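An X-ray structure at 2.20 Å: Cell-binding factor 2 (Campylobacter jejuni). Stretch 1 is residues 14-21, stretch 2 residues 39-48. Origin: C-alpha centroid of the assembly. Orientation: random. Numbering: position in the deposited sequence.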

# COMPACT_ATOMS: atom_id res chain seq x y z
N THR A 14 -37.95 5.79 -3.16
CA THR A 14 -37.21 7.02 -3.37
C THR A 14 -36.17 7.33 -2.29
O THR A 14 -35.02 7.71 -2.60
N GLU A 15 -36.60 7.33 -1.04
CA GLU A 15 -35.69 7.69 0.04
C GLU A 15 -34.67 6.58 0.32
O GLU A 15 -33.56 6.88 0.73
N VAL A 16 -35.07 5.32 0.14
CA VAL A 16 -34.14 4.22 0.28
C VAL A 16 -33.06 4.31 -0.80
O VAL A 16 -31.87 4.22 -0.53
N SER A 17 -33.53 4.40 -2.04
CA SER A 17 -32.72 4.62 -3.21
C SER A 17 -31.74 5.79 -3.08
O SER A 17 -30.54 5.61 -3.30
N GLU A 18 -32.21 6.95 -2.62
CA GLU A 18 -31.32 8.09 -2.42
C GLU A 18 -30.31 7.86 -1.33
O GLU A 18 -29.15 8.31 -1.43
N PHE A 19 -30.73 7.17 -0.26
CA PHE A 19 -29.78 6.87 0.82
C PHE A 19 -28.63 5.98 0.30
O PHE A 19 -27.50 6.15 0.73
N PHE A 20 -28.92 5.02 -0.58
CA PHE A 20 -27.89 4.05 -0.98
C PHE A 20 -27.18 4.38 -2.31
O PHE A 20 -26.23 3.71 -2.69
N ALA A 21 -27.67 5.39 -3.02
CA ALA A 21 -27.10 5.77 -4.31
C ALA A 21 -25.56 5.93 -4.32
O ALA A 21 -24.90 5.41 -5.20
N ALA A 39 -33.00 -6.34 2.02
CA ALA A 39 -31.95 -6.09 2.99
C ALA A 39 -31.64 -4.59 3.13
O ALA A 39 -31.31 -4.11 4.22
N LEU A 40 -31.76 -3.86 2.03
CA LEU A 40 -31.41 -2.44 2.03
C LEU A 40 -32.53 -1.67 2.69
O LEU A 40 -32.27 -0.80 3.50
N ILE A 41 -33.76 -2.08 2.43
CA ILE A 41 -34.90 -1.52 3.15
C ILE A 41 -34.82 -1.70 4.68
O ILE A 41 -34.99 -0.74 5.42
N GLN A 42 -34.43 -2.90 5.13
CA GLN A 42 -34.22 -3.18 6.56
C GLN A 42 -33.16 -2.27 7.14
O GLN A 42 -33.33 -1.72 8.21
N GLN A 43 -32.00 -2.27 6.50
CA GLN A 43 -30.91 -1.41 6.91
C GLN A 43 -31.35 0.07 7.04
O GLN A 43 -31.07 0.73 8.05
N TYR A 44 -32.15 0.54 6.08
CA TYR A 44 -32.58 1.93 6.05
C TYR A 44 -33.56 2.24 7.17
O TYR A 44 -33.42 3.26 7.88
N ILE A 45 -34.46 1.29 7.42
CA ILE A 45 -35.42 1.38 8.55
C ILE A 45 -34.68 1.42 9.89
O ILE A 45 -35.00 2.19 10.81
N MET A 46 -33.62 0.64 9.99
CA MET A 46 -32.81 0.63 11.21
C MET A 46 -32.12 1.98 11.41
O MET A 46 -32.15 2.54 12.52
N GLN A 47 -31.52 2.50 10.34
CA GLN A 47 -31.01 3.90 10.32
C GLN A 47 -32.10 4.90 10.71
O GLN A 47 -31.93 5.68 11.60
N ASP A 48 -33.31 4.69 10.23
CA ASP A 48 -34.39 5.62 10.55
C ASP A 48 -34.79 5.61 12.01
O ASP A 48 -35.05 6.66 12.62

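The two helices cross almost at right angles, at 89°, with their axes 10.1 Å apart at closest approach. Y44 lies at the heart of the contact, and more of it is covered by the other stretch than of any other residue. Its CA lies 6.4 Å from the CA of V16, the nearest such pair. The Y44 side chain (chi1 t) points toward stretch 1 and sits as a knob among E15, V16, F19 and F20. V16 CA lies over one face of its ring, and V16 CG2 is 4.0 Å from Y44 CD1. At the far end of the ring, Y44 OH donates a hydrogen bond to E15 OE2, 2.7 Å away. E15 (chi1 p, chi2 t) starts out sideways, but its end comes nearer and gives the buried tyrosine a polar partner.

F19 (t) points toward stretch 2. The edge of Y44 meets the face of F19 in an offset arrangement, with ring centroids 5.5 Å apart and planes at 71°. F19 CZ also reaches Q47 CG at 3.9 Å.

F20 (m) points in too. L40 (m, t) places CD2 over one face of the F20 ring, 3.8 Å from its centroid, a CH-pi contact. Q43 CG lies at the ring edge, 4.1 Å from F20 CZ. V16 (t) adds a looser apolar contact, V16 CG1 to I41 CG1 at 4.4 Å. S17 and I45 point away.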

# COMPACT_ATOMS: atom_id res chain seq x y z
CB THR A 14 -38.18 8.23 -3.42
OG1 THR A 14 -39.35 7.90 -4.19
CG2 THR A 14 -37.50 9.45 -4.04
CB GLU A 15 -36.44 8.10 1.31
CG GLU A 15 -37.15 6.94 2.03
CD GLU A 15 -38.16 7.43 3.06
OE1 GLU A 15 -39.36 7.38 2.75
OE2 GLU A 15 -37.76 7.87 4.17
CB VAL A 16 -34.86 2.89 0.16
CG1 VAL A 16 -33.82 1.76 0.18
CG2 VAL A 16 -35.90 2.72 1.34
CB SER A 17 -33.62 4.79 -4.43
OG SER A 17 -32.86 5.05 -5.60
CB GLU A 18 -32.10 9.38 -2.16
CG GLU A 18 -33.09 9.71 -3.28
CD GLU A 18 -33.36 11.21 -3.44
OE1 GLU A 18 -32.57 11.87 -4.16
OE2 GLU A 18 -34.43 11.70 -2.95
CB PHE A 19 -30.48 6.20 2.01
CG PHE A 19 -29.57 5.92 3.17
CD1 PHE A 19 -29.17 6.95 4.03
CD2 PHE A 19 -29.13 4.62 3.44
CE1 PHE A 19 -28.29 6.71 5.07
CE2 PHE A 19 -28.35 4.35 4.55
CZ PHE A 19 -27.89 5.40 5.37
CB PHE A 20 -28.45 2.62 -1.03
CG PHE A 20 -28.71 2.04 0.31
CD1 PHE A 20 -27.66 1.72 1.16
CD2 PHE A 20 -30.00 1.87 0.76
CE1 PHE A 20 -27.90 1.21 2.41
CE2 PHE A 20 -30.25 1.37 2.01
CZ PHE A 20 -29.20 1.06 2.86
CB ALA A 21 -27.80 7.01 -4.88
CB ALA A 39 -30.72 -6.85 2.61
CB LEU A 40 -31.16 -1.92 0.60
CG LEU A 40 -29.88 -2.46 -0.04
CD1 LEU A 40 -29.75 -1.89 -1.43
CD2 LEU A 40 -28.62 -2.12 0.75
CB ILE A 41 -36.23 -2.01 2.60
CG1 ILE A 41 -36.32 -1.70 1.10
CG2 ILE A 41 -37.38 -1.31 3.34
CD1 ILE A 41 -37.51 -2.34 0.40
CB GLN A 42 -33.73 -4.62 6.79
CG GLN A 42 -34.78 -5.71 6.67
CD GLN A 42 -34.29 -7.04 7.26
OE1 GLN A 42 -34.39 -8.10 6.62
NE2 GLN A 42 -33.70 -6.97 8.46
CB GLN A 43 -29.77 -1.56 5.93
CG GLN A 43 -28.51 -0.85 6.38
CD GLN A 43 -27.26 -1.34 5.66
OE1 GLN A 43 -27.28 -2.37 4.94
NE2 GLN A 43 -26.16 -0.61 5.84
CB TYR A 44 -33.20 2.27 4.68
CG TYR A 44 -33.75 3.70 4.61
CD1 TYR A 44 -35.06 3.99 4.99
CD2 TYR A 44 -32.90 4.77 4.33
CE1 TYR A 44 -35.52 5.29 5.09
CE2 TYR A 44 -33.37 6.10 4.38
CZ TYR A 44 -34.68 6.35 4.74
OH TYR A 44 -35.16 7.65 4.75
CB ILE A 45 -36.43 0.17 8.49
CG1 ILE A 45 -37.40 0.39 7.32
CG2 ILE A 45 -37.15 0.03 9.82
CD1 ILE A 45 -38.18 -0.84 6.87
CB MET A 46 -31.79 -0.52 11.15
CG MET A 46 -30.65 -0.44 12.19
SD MET A 46 -31.33 -0.93 13.78
CE MET A 46 -31.59 -2.68 13.39
CB GLN A 47 -30.42 4.23 8.92
CG GLN A 47 -29.87 5.67 8.71
CD GLN A 47 -30.91 6.66 8.13
OE1 GLN A 47 -32.03 6.29 7.72
NE2 GLN A 47 -30.53 7.92 8.05
CB ASP A 48 -35.58 5.35 9.66
CG ASP A 48 -36.64 6.43 9.79
OD1 ASP A 48 -36.44 7.52 9.21
OD2 ASP A 48 -37.65 6.19 10.48